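Local atomic coordinates of DNR protein (Pseudomonas aeruginosa, PDB entry 2Z69), a protein that probably acts as a DNA-binding transcription factor that regulates dissimilatory nitrate respiration, the deposited piece being its sensor domain. Residues A118-R121 with Q122-D125; E89-F93 with M94-N98; E21-P25 with V26-E30. All blocks are in the same frame, centred on the assembly; numbering follows the deposited sequence.

Contact 1 of 3, residues A118-R121 with Q122-D125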
ATOM      1  N   ALA B 118       2.671   4.303  17.150  1.00 14.89           N
ATOM      2  CA  ALA B 118       4.122   4.431  17.285  1.00 13.70           C
ATOM      3  C   ALA B 118       4.846   3.862  16.092  1.00 12.83           C
ATOM      4  O   ALA B 118       5.828   4.407  15.676  1.00 14.95           O
ATOM      5  CB  ALA B 118       4.622   3.751  18.560  1.00 12.18           C
ATOM      6  N   TYR B 119       4.386   2.748  15.549  1.00 13.33           N
ATOM      7  CA  TYR B 119       5.048   2.181  14.371  1.00 14.25           C
ATOM      8  C   TYR B 119       4.937   3.164  13.188  1.00 14.59           C
ATOM      9  O   TYR B 119       5.940   3.480  12.519  1.00 13.29           O
ATOM     10  CB  TYR B 119       4.481   0.792  14.044  1.00 14.16           C
ATOM     11  CG  TYR B 119       5.166   0.076  12.896  1.00 13.39           C
ATOM     12  CD1 TYR B 119       6.400  -0.546  13.063  1.00 12.84           C
ATOM     13  CD2 TYR B 119       4.582   0.038  11.638  1.00 12.25           C
ATOM     14  CE1 TYR B 119       7.018  -1.213  11.993  1.00 10.70           C
ATOM     15  CE2 TYR B 119       5.197  -0.606  10.575  1.00 19.89           C
ATOM     16  CZ  TYR B 119       6.405  -1.239  10.764  1.00 15.98           C
ATOM     17  OH  TYR B 119       6.981  -1.875   9.691  1.00 16.21           O
ATOM     18  N   LEU B 120       3.729   3.693  12.985  1.00 14.37           N
ATOM     19  CA  LEU B 120       3.458   4.595  11.884  1.00 15.96           C
ATOM     20  C   LEU B 120       4.221   5.913  12.028  1.00 16.08           C
ATOM     21  O   LEU B 120       4.525   6.574  11.039  1.00 16.05           O
ATOM     22  CB  LEU B 120       1.944   4.840  11.744  1.00 16.68           C
ATOM     23  CG  LEU B 120       1.081   3.671  11.232  1.00 16.00           C
ATOM     24  CD1 LEU B 120      -0.411   3.923  11.481  1.00 17.50           C
ATOM     25  CD2 LEU B 120       1.348   3.462   9.734  1.00 18.46           C
ATOM     26  N   ARG B 121       4.560   6.272  13.258  1.00 16.15           N
ATOM     27  CA  ARG B 121       5.410   7.421  13.506  1.00 17.27           C
ATOM     28  C   ARG B 121       6.819   7.217  12.950  1.00 16.20           C
ATOM     29  O   ARG B 121       7.406   8.160  12.401  1.00 15.16           O
ATOM     30  CB  ARG B 121       5.464   7.707  15.001  1.00 18.03           C
ATOM     31  CG  ARG B 121       5.461   9.203  15.381  1.00 22.47           C
ATOM     32  CD  ARG B 121       5.314   9.343  16.909  1.00 20.18           C
ATOM     33  NE  ARG B 121       4.074   8.739  17.371  1.00 28.52           N
ATOM     34  CZ  ARG B 121       3.925   8.069  18.512  1.00 34.98           C
ATOM     35  NH1 ARG B 121       4.952   7.892  19.344  1.00 37.22           N
ATOM     36  NH2 ARG B 121       2.737   7.558  18.812  1.00 32.41           N
ATOM     37  N   GLN B 122       7.363   6.007  13.101  1.00 15.40           N
ATOM     38  CA  GLN B 122       8.701   5.662  12.561  1.00 15.81           C
ATOM     39  C   GLN B 122       8.660   5.661  11.052  1.00 16.64           C
ATOM     40  O   GLN B 122       9.590   6.108  10.376  1.00 15.74           O
ATOM     41  CB  GLN B 122       9.169   4.269  13.012  1.00 14.99           C
ATOM     42  CG  GLN B 122       9.114   4.040  14.486  1.00 16.13           C
ATOM     43  CD  GLN B 122       9.686   5.203  15.247  1.00 21.50           C
ATOM     44  OE1 GLN B 122      10.882   5.496  15.153  1.00 18.69           O
ATOM     45  NE2 GLN B 122       8.827   5.895  15.994  1.00 22.91           N
ATOM     46  N   LEU B 123       7.559   5.126  10.540  1.00 18.13           N
ATOM     47  CA  LEU B 123       7.328   5.018   9.117  1.00 20.03           C
ATOM     48  C   LEU B 123       7.411   6.379   8.452  1.00 20.27           C
ATOM     49  O   LEU B 123       7.997   6.506   7.388  1.00 20.57           O
ATOM     50  CB  LEU B 123       5.963   4.363   8.874  1.00 20.49           C
ATOM     51  CG  LEU B 123       5.577   3.925   7.477  1.00 21.38           C
ATOM     52  CD1 LEU B 123       6.640   3.040   6.937  1.00 30.73           C
ATOM     53  CD2 LEU B 123       4.267   3.174   7.563  1.00 21.92           C
ATOM     54  N   GLN B 124       6.835   7.391   9.090  1.00 21.57           N
ATOM     55  CA  GLN B 124       6.844   8.750   8.567  1.00 22.44           C
ATOM     56  C   GLN B 124       8.241   9.337   8.337  1.00 22.39           C
ATOM     57  O   GLN B 124       8.363  10.334   7.634  1.00 22.21           O
ATOM     58  CB  GLN B 124       6.033   9.674   9.461  1.00 23.41           C
ATOM     59  CG  GLN B 124       4.550   9.319   9.517  1.00 27.65           C
ATOM     60  CD  GLN B 124       3.827  10.088  10.604  1.00 32.51           C
ATOM     61  OE1 GLN B 124       4.217  11.207  10.947  1.00 30.87           O
ATOM     62  NE2 GLN B 124       2.768   9.491  11.159  1.00 35.46           N
ATOM     63  N   ASP B 125       9.275   8.739   8.928  1.00 22.00           N
ATOM     64  CA  ASP B 125      10.650   9.065   8.542  1.00 22.93           C
ATOM     65  C   ASP B 125      11.533   7.852   8.207  1.00 21.93           C
ATOM     66  O   ASP B 125      12.718   7.795   8.552  1.00 22.11           O
ATOM     67  CB  ASP B 125      11.324  10.011   9.543  1.00 24.08           C
ATOM     68  CG  ASP B 125      11.489   9.399  10.916  1.00 29.38           C
ATOM     69  OD1 ASP B 125      12.637   9.369  11.420  1.00 33.77           O
ATOM     70  OD2 ASP B 125      10.468   8.967  11.500  1.00 37.50           O
TER
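Q122 folds its amide back under the preceding turn of helix 116-123 and reaches A118. Its chain bends at chi2 (-46°), which brings NE2 within 3.4 Å of A118 O in a weak but fairly straight hydrogen bond; the backbone N of Q122 makes a second weak bond to the same oxygen. A glutamine suits this buried place because its NE2 can donate to a carbonyl one turn back while its CB packs on L23. L123 N donates to Y119 O at 3.0 Å. The side chain of L123 runs alongside that of L120, and their CD2 methyls meet at 3.6 Å, two branched ends that together pack on F93. Q124 continues the turn through its backbone N, 3.1 Å from L120 O, and lays CG at 3.1 Å from that same oxygen. D125 N steps back to Q122 O, three residues earlier, and its carboxylate OD1 has its partner in Q27 of helix 25-33. The i to i+4 bonding is that of a short alpha-helix, seen here toward its C-terminal part, following strand 109-115 in a cyclic nucleotide-binding-type domain.

Contact 2 of 3, residues E89-F93 with M94-N98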
ATOM      1  N   GLU B  89      -0.492  -6.880  11.858  1.00 18.90           N
ATOM      2  CA  GLU B  89       0.100  -5.642  11.320  1.00 20.01           C
ATOM      3  C   GLU B  89      -0.724  -5.088  10.149  1.00 20.05           C
ATOM      4  O   GLU B  89      -0.727  -3.887   9.896  1.00 19.84           O
ATOM      5  CB  GLU B  89       1.544  -5.864  10.873  1.00 20.08           C
ATOM      6  CG  GLU B  89       1.708  -6.880   9.746  1.00 21.05           C
ATOM      7  CD  GLU B  89       2.063  -8.282  10.246  1.00 27.83           C
ATOM      8  OE1 GLU B  89       1.665  -8.640  11.365  1.00 31.54           O
ATOM      9  OE2 GLU B  89       2.737  -9.027   9.516  1.00 27.45           O
ATOM     10  N   ALA B  90      -1.452  -5.972   9.472  1.00 19.48           N
ATOM     11  CA  ALA B  90      -2.350  -5.573   8.405  1.00 20.24           C
ATOM     12  C   ALA B  90      -3.433  -4.605   8.868  1.00 19.09           C
ATOM     13  O   ALA B  90      -4.048  -3.945   8.043  1.00 17.67           O
ATOM     14  CB  ALA B  90      -2.983  -6.798   7.734  1.00 20.23           C
ATOM     15  N   MET B  91      -3.654  -4.523  10.180  1.00 19.31           N
ATOM     16  CA  MET B  91      -4.815  -3.789  10.707  1.00 20.15           C
ATOM     17  C   MET B  91      -4.620  -2.290  10.530  1.00 21.08           C
ATOM     18  O   MET B  91      -5.590  -1.541  10.376  1.00 20.35           O
ATOM     19  CB  MET B  91      -5.102  -4.143  12.184  1.00 19.99           C
ATOM     20  CG  MET B  91      -5.786  -5.535  12.436  1.00 19.89           C
ATOM     21  SD  MET B  91      -7.397  -5.838  11.647  1.00 24.07           S
ATOM     22  CE  MET B  91      -8.344  -4.411  12.154  1.00 24.69           C
ATOM     23  N   MET B  92      -3.358  -1.871  10.538  1.00 22.43           N
ATOM     24  CA  MET B  92      -2.956  -0.476  10.327  1.00 25.07           C
ATOM     25  C   MET B  92      -3.330   0.091   8.960  1.00 22.73           C
ATOM     26  O   MET B  92      -3.416   1.306   8.785  1.00 22.03           O
ATOM     27  CB  MET B  92      -1.445  -0.391  10.407  1.00 24.99           C
ATOM     28  CG  MET B  92      -0.892  -0.014  11.721  1.00 28.66           C
ATOM     29  SD  MET B  92       0.897  -0.225  11.722  1.00 32.73           S
ATOM     30  CE  MET B  92       1.018  -1.991  11.997  1.00 25.53           C
ATOM     31  N   PHE B  93      -3.497  -0.801   7.994  1.00 22.28           N
ATOM     32  CA  PHE B  93      -3.700  -0.438   6.587  1.00 21.65           C
ATOM     33  C   PHE B  93      -5.019  -1.016   6.097  1.00 23.55           C
ATOM     34  O   PHE B  93      -5.154  -1.439   4.944  1.00 23.71           O
ATOM     35  CB  PHE B  93      -2.530  -0.936   5.726  1.00 20.75           C
ATOM     36  CG  PHE B  93      -1.181  -0.485   6.211  1.00 18.31           C
ATOM     37  CD1 PHE B  93      -0.388  -1.334   6.986  1.00 22.52           C
ATOM     38  CD2 PHE B  93      -0.709   0.794   5.915  1.00 17.50           C
ATOM     39  CE1 PHE B  93       0.870  -0.928   7.451  1.00 21.13           C
ATOM     40  CE2 PHE B  93       0.551   1.220   6.381  1.00 18.44           C
ATOM     41  CZ  PHE B  93       1.340   0.355   7.155  1.00 20.68           C
ATOM     42  N   MET B  94      -5.978  -1.052   7.014  1.00 25.98           N
ATOM     43  CA  MET B  94      -7.373  -1.348   6.724  1.00 30.58           C
ATOM     44  C   MET B  94      -8.170  -0.125   7.182  1.00 29.98           C
ATOM     45  O   MET B  94      -7.838   0.509   8.181  1.00 32.29           O
ATOM     46  CB  MET B  94      -7.804  -2.594   7.507  1.00 30.49           C
ATOM     47  CG  MET B  94      -7.405  -3.900   6.844  1.00 34.33           C
ATOM     48  SD  MET B  94      -7.785  -5.376   7.814  1.00 35.72           S
ATOM     49  CE  MET B  94      -9.463  -5.057   8.347  1.00 37.41           C
ATOM     50  N   ASP B  95      -9.212   0.236   6.471  1.00 30.40           N
ATOM     51  CA  ASP B  95      -9.993   1.381   6.931  1.00 30.11           C
ATOM     52  C   ASP B  95     -11.073   0.876   7.881  1.00 29.36           C
ATOM     53  O   ASP B  95     -12.257   1.128   7.687  1.00 30.07           O
ATOM     54  CB  ASP B  95     -10.550   2.186   5.759  1.00 29.59           C
ATOM     55  CG  ASP B  95      -9.484   3.065   5.084  1.00 31.90           C
ATOM     56  OD1 ASP B  95      -8.342   3.153   5.599  1.00 29.92           O
ATOM     57  OD2 ASP B  95      -9.793   3.681   4.031  1.00 34.44           O
ATOM     58  N   THR B  96     -10.642   0.141   8.903  1.00 27.86           N
ATOM     59  CA  THR B  96     -11.560  -0.481   9.852  1.00 27.23           C
ATOM     60  C   THR B  96     -11.072  -0.262  11.288  1.00 24.91           C
ATOM     61  O   THR B  96      -9.901  -0.472  11.577  1.00 25.62           O
ATOM     62  CB  THR B  96     -11.802  -1.990   9.540  1.00 26.56           C
ATOM     63  OG1 THR B  96     -13.198  -2.267   9.614  1.00 28.75           O
ATOM     64  CG2 THR B  96     -11.123  -2.881  10.518  1.00 30.21           C
ATOM     65  N   PRO B  97     -11.973   0.198  12.173  1.00 22.56           N
ATOM     66  CA  PRO B  97     -11.631   0.511  13.557  1.00 20.62           C
ATOM     67  C   PRO B  97     -11.260  -0.705  14.437  1.00 18.07           C
ATOM     68  O   PRO B  97     -10.410  -0.562  15.293  1.00 17.76           O
ATOM     69  CB  PRO B  97     -12.913   1.169  14.087  1.00 19.60           C
ATOM     70  CG  PRO B  97     -13.995   0.605  13.246  1.00 21.51           C
ATOM     71  CD  PRO B  97     -13.393   0.483  11.883  1.00 22.38           C
ATOM     72  N   ASN B  98     -11.912  -1.850  14.220  1.00 15.84           N
ATOM     73  CA  ASN B  98     -11.878  -2.986  15.127  1.00 15.09           C
ATOM     74  C   ASN B  98     -11.226  -4.229  14.531  1.00 15.12           C
ATOM     75  O   ASN B  98     -11.394  -4.489  13.334  1.00 13.85           O
ATOM     76  CB  ASN B  98     -13.305  -3.378  15.542  1.00 14.71           C
ATOM     77  CG  ASN B  98     -14.041  -2.264  16.264  1.00 17.03           C
ATOM     78  OD1 ASN B  98     -15.265  -2.133  16.151  1.00 17.89           O
ATOM     79  ND2 ASN B  98     -13.308  -1.463  17.015  1.00 19.44           N
TER
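M91 and M94 meet through their sulfurs, and this apolar contact carries most of the packing between the short 3-10 turn 89-92 and the loop that follows. The two SD atoms lie 3.9 Å apart, the side chains crossing at a slant, with M94 CE equally near M91 SD and M91 CE at 4.0 Å. M91 starts out pointing away from the loop, but bends at both chi2 (-59°) and chi3 (-52°) bring its methyl back to it. There CE touches T96 CG2 at 3.6 Å and sits 3.3 Å from N98 O. An unbranched, flexible thioether suits this place, since it can curl to fit between a turn and an irregular chain. M94 keeps a straighter course, extended at chi2 and bent only at chi3, and lays its CG against A90 O at 3.6 Å.

Backbone hydrogen bonding across the junction is slight. M94 N donates to M91 O at 3.4 Å, a weak bond that extends the i to i+3 pattern by one step beyond F93 N to A90 O, at 3.2 Å. D95 then centres an inverse gamma turn, closed by a weak bond from T96 N to M94 O, and this redirects the chain.

The loop joins strand 86-87 to strand 102-105. M92 packs on Y119 and L120 of helix 116-123, while F93 inserts its ring toward L133 and L137 of helix 127-140. D95 OD2 is hydrogen-bonded to T139 OG1 of the second subunit, placing this turn beside the dimer partner, and M91 rests on A53 in the loop before strand 55-59.

Contact 3 of 3, residues E21-P25 with V26-E30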
ATOM      1  N   GLU B  21      13.341  -4.590  10.296  1.00 21.23           N
ATOM      2  CA  GLU B  21      14.660  -4.584   9.630  1.00 22.25           C
ATOM      3  C   GLU B  21      15.090  -3.218   9.067  1.00 21.97           C
ATOM      4  O   GLU B  21      16.200  -2.746   9.377  1.00 22.02           O
ATOM      5  CB  GLU B  21      14.718  -5.681   8.545  1.00 21.96           C
ATOM      6  CG  GLU B  21      15.702  -5.428   7.398  1.00 27.63           C
ATOM      7  CD  GLU B  21      17.148  -5.484   7.839  1.00 34.85           C
ATOM      8  OE1 GLU B  21      17.421  -6.130   8.876  1.00 37.06           O
ATOM      9  OE2 GLU B  21      18.009  -4.880   7.155  1.00 40.93           O
ATOM     10  N   PRO B  22      14.232  -2.572   8.238  1.00 21.94           N
ATOM     11  CA  PRO B  22      14.676  -1.303   7.619  1.00 21.65           C
ATOM     12  C   PRO B  22      14.803  -0.136   8.613  1.00 21.60           C
ATOM     13  O   PRO B  22      15.329   0.932   8.255  1.00 21.33           O
ATOM     14  CB  PRO B  22      13.587  -1.014   6.573  1.00 21.78           C
ATOM     15  CG  PRO B  22      12.751  -2.288   6.476  1.00 21.28           C
ATOM     16  CD  PRO B  22      12.868  -2.939   7.808  1.00 21.87           C
ATOM     17  N   LEU B  23      14.334  -0.352   9.845  1.00 21.36           N
ATOM     18  CA  LEU B  23      14.475   0.623  10.917  1.00 21.51           C
ATOM     19  C   LEU B  23      15.919   0.722  11.369  1.00 21.71           C
ATOM     20  O   LEU B  23      16.630  -0.289  11.407  1.00 22.18           O
ATOM     21  CB  LEU B  23      13.596   0.245  12.107  1.00 21.44           C
ATOM     22  CG  LEU B  23      12.081   0.335  11.908  1.00 22.88           C
ATOM     23  CD1 LEU B  23      11.358  -0.073  13.185  1.00 27.63           C
ATOM     24  CD2 LEU B  23      11.674   1.737  11.501  1.00 23.41           C
ATOM     25  N   SER B  24      16.348   1.946  11.691  1.00 21.76           N
ATOM     26  CA  SER B  24      17.650   2.191  12.292  1.00 22.13           C
ATOM     27  C   SER B  24      17.580   1.696  13.724  1.00 22.32           C
ATOM     28  O   SER B  24      16.484   1.588  14.267  1.00 22.52           O
ATOM     29  CB  SER B  24      17.969   3.687  12.294  1.00 22.03           C
ATOM     30  OG  SER B  24      17.030   4.400  13.084  1.00 24.86           O
ATOM     31  N   PRO B  25      18.743   1.370  14.331  1.00 22.31           N
ATOM     32  CA  PRO B  25      18.855   1.105  15.775  1.00 22.27           C
ATOM     33  C   PRO B  25      18.093   2.108  16.658  1.00 22.19           C
ATOM     34  O   PRO B  25      17.426   1.707  17.613  1.00 22.41           O
ATOM     35  CB  PRO B  25      20.360   1.212  16.023  1.00 22.53           C
ATOM     36  CG  PRO B  25      20.954   0.730  14.746  1.00 22.82           C
ATOM     37  CD  PRO B  25      20.028   1.158  13.637  1.00 22.00           C
ATOM     38  N   VAL B  26      18.187   3.394  16.322  1.00 21.83           N
ATOM     39  CA  VAL B  26      17.504   4.458  17.064  1.00 21.17           C
ATOM     40  C   VAL B  26      15.984   4.276  17.027  1.00 20.62           C
ATOM     41  O   VAL B  26      15.329   4.284  18.068  1.00 21.42           O
ATOM     42  CB  VAL B  26      17.880   5.870  16.526  1.00 21.03           C
ATOM     43  CG1 VAL B  26      17.326   6.966  17.444  1.00 21.87           C
ATOM     44  CG2 VAL B  26      19.383   6.003  16.388  1.00 20.81           C
ATOM     45  N   GLN B  27      15.442   4.102  15.823  1.00 19.65           N
ATOM     46  CA  GLN B  27      13.997   3.929  15.608  1.00 19.28           C
ATOM     47  C   GLN B  27      13.450   2.686  16.282  1.00 19.09           C
ATOM     48  O   GLN B  27      12.348   2.709  16.827  1.00 19.17           O
ATOM     49  CB  GLN B  27      13.672   3.917  14.107  1.00 18.57           C
ATOM     50  CG  GLN B  27      13.779   5.313  13.457  1.00 18.16           C
ATOM     51  CD  GLN B  27      13.791   5.272  11.938  1.00 20.26           C
ATOM     52  OE1 GLN B  27      13.993   4.223  11.327  1.00 24.03           O
ATOM     53  NE2 GLN B  27      13.592   6.429  11.319  1.00 21.59           N
ATOM     54  N   LEU B  28      14.235   1.611  16.253  1.00 19.03           N
ATOM     55  CA  LEU B  28      13.864   0.337  16.867  1.00 19.46           C
ATOM     56  C   LEU B  28      13.749   0.466  18.388  1.00 20.07           C
ATOM     57  O   LEU B  28      12.778  -0.006  18.986  1.00 19.33           O
ATOM     58  CB  LEU B  28      14.876  -0.753  16.483  1.00 18.75           C
ATOM     59  CG  LEU B  28      14.480  -2.208  16.711  1.00 21.79           C
ATOM     60  CD1 LEU B  28      13.007  -2.478  16.362  1.00 22.04           C
ATOM     61  CD2 LEU B  28      15.389  -3.111  15.918  1.00 24.53           C
ATOM     62  N   GLN B  29      14.743   1.120  18.990  1.00 20.00           N
ATOM     63  CA  GLN B  29      14.773   1.435  20.411  1.00 21.11           C
ATOM     64  C   GLN B  29      13.507   2.191  20.815  1.00 21.31           C
ATOM     65  O   GLN B  29      12.878   1.862  21.809  1.00 22.18           O
ATOM     66  CB  GLN B  29      16.042   2.268  20.717  1.00 20.84           C
ATOM     67  CG  GLN B  29      16.357   2.535  22.197  1.00 22.22           C
ATOM     68  CD  GLN B  29      17.382   3.676  22.412  1.00 22.75           C
ATOM     69  OE1 GLN B  29      17.104   4.852  22.141  1.00 22.73           O
ATOM     70  NE2 GLN B  29      18.559   3.324  22.922  1.00 25.40           N
ATOM     71  N   GLU B  30      13.129   3.193  20.025  1.00 22.61           N
ATOM     72  CA  GLU B  30      11.967   4.035  20.327  1.00 23.18           C
ATOM     73  C   GLU B  30      10.658   3.235  20.269  1.00 22.30           C
ATOM     74  O   GLU B  30       9.743   3.456  21.068  1.00 21.59           O
ATOM     75  CB  GLU B  30      11.923   5.246  19.387  1.00 22.90           C
ATOM     76  CG  GLU B  30      10.869   6.302  19.756  1.00 25.32           C
ATOM     77  CD  GLU B  30      10.932   7.574  18.910  1.00 26.18           C
ATOM     78  OE1 GLU B  30      11.944   7.805  18.207  1.00 34.62           O
ATOM     79  OE2 GLU B  30       9.963   8.363  18.960  1.00 32.83           O
TER
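S24 and Q27 form a capping box at the start of helix 25-33. From the N-cap position S24 OG accepts from Q27 N at 3.2 Å, nearly straight at 166°. In return, Q27 OE1 accepts from S24 N at 3.3 Å, the donor tilted 35° from the amide plane. Serine suits the N-cap because its short hydroxyl can accept from an N-H that has no earlier helical carbonyl to meet; here chi1 (63°) swings OG over the first turn, where Q27 N can meet it. Glutamine suits the third place after it, being long enough to bring its side-chain oxygen back to the N-cap nitrogen.

P25 follows the cap directly. Having no N-H to donate, it fits a first helical position, where none is needed, and its carbonyl receives Q29 N at 3.1 Å. S24 O takes L28 N at 3.0 Å, so regular bonding begins at once.

L23 and L28 pack around the cap. L23 crosses Q27 at about a right angle, L23 CD2 lying 3.4 Å from Q27 OE1, and L23 CD1 is a looser 4.3 Å from L28 CD1. L23 also packs on L129 of helix 127-140, while L28 leans on Q11 of helix 6-14 and on F20. The other end of the Q27 amide is held by D125: NE2 donates to D125 OD1, so the two bonds of the amide, at OE1 and NE2, fix its rotation.

In the fold
From the N terminus, contact 3 comes first, where the loop after helix 6-14 turns into helix 25-33. The chain then passes through strands of both antiparallel sheets before contact 2 turns the segment between strands 86-87 and 102-105. Contact 1 follows strand 109-115 and leads to helix 127-140. The three are in series; none nests in or crosses another. Contact 1 nevertheless bridges the other two, which lie about 23 Å apart between centres: Q122 and D125 meet contact 3, while Y119, L120 and L123 meet M92 and F93 of contact 2. Helix 116-123 thus ties helix 25-33 to the 89-98 loop, and contacts 1 and 2 both touch the second subunit.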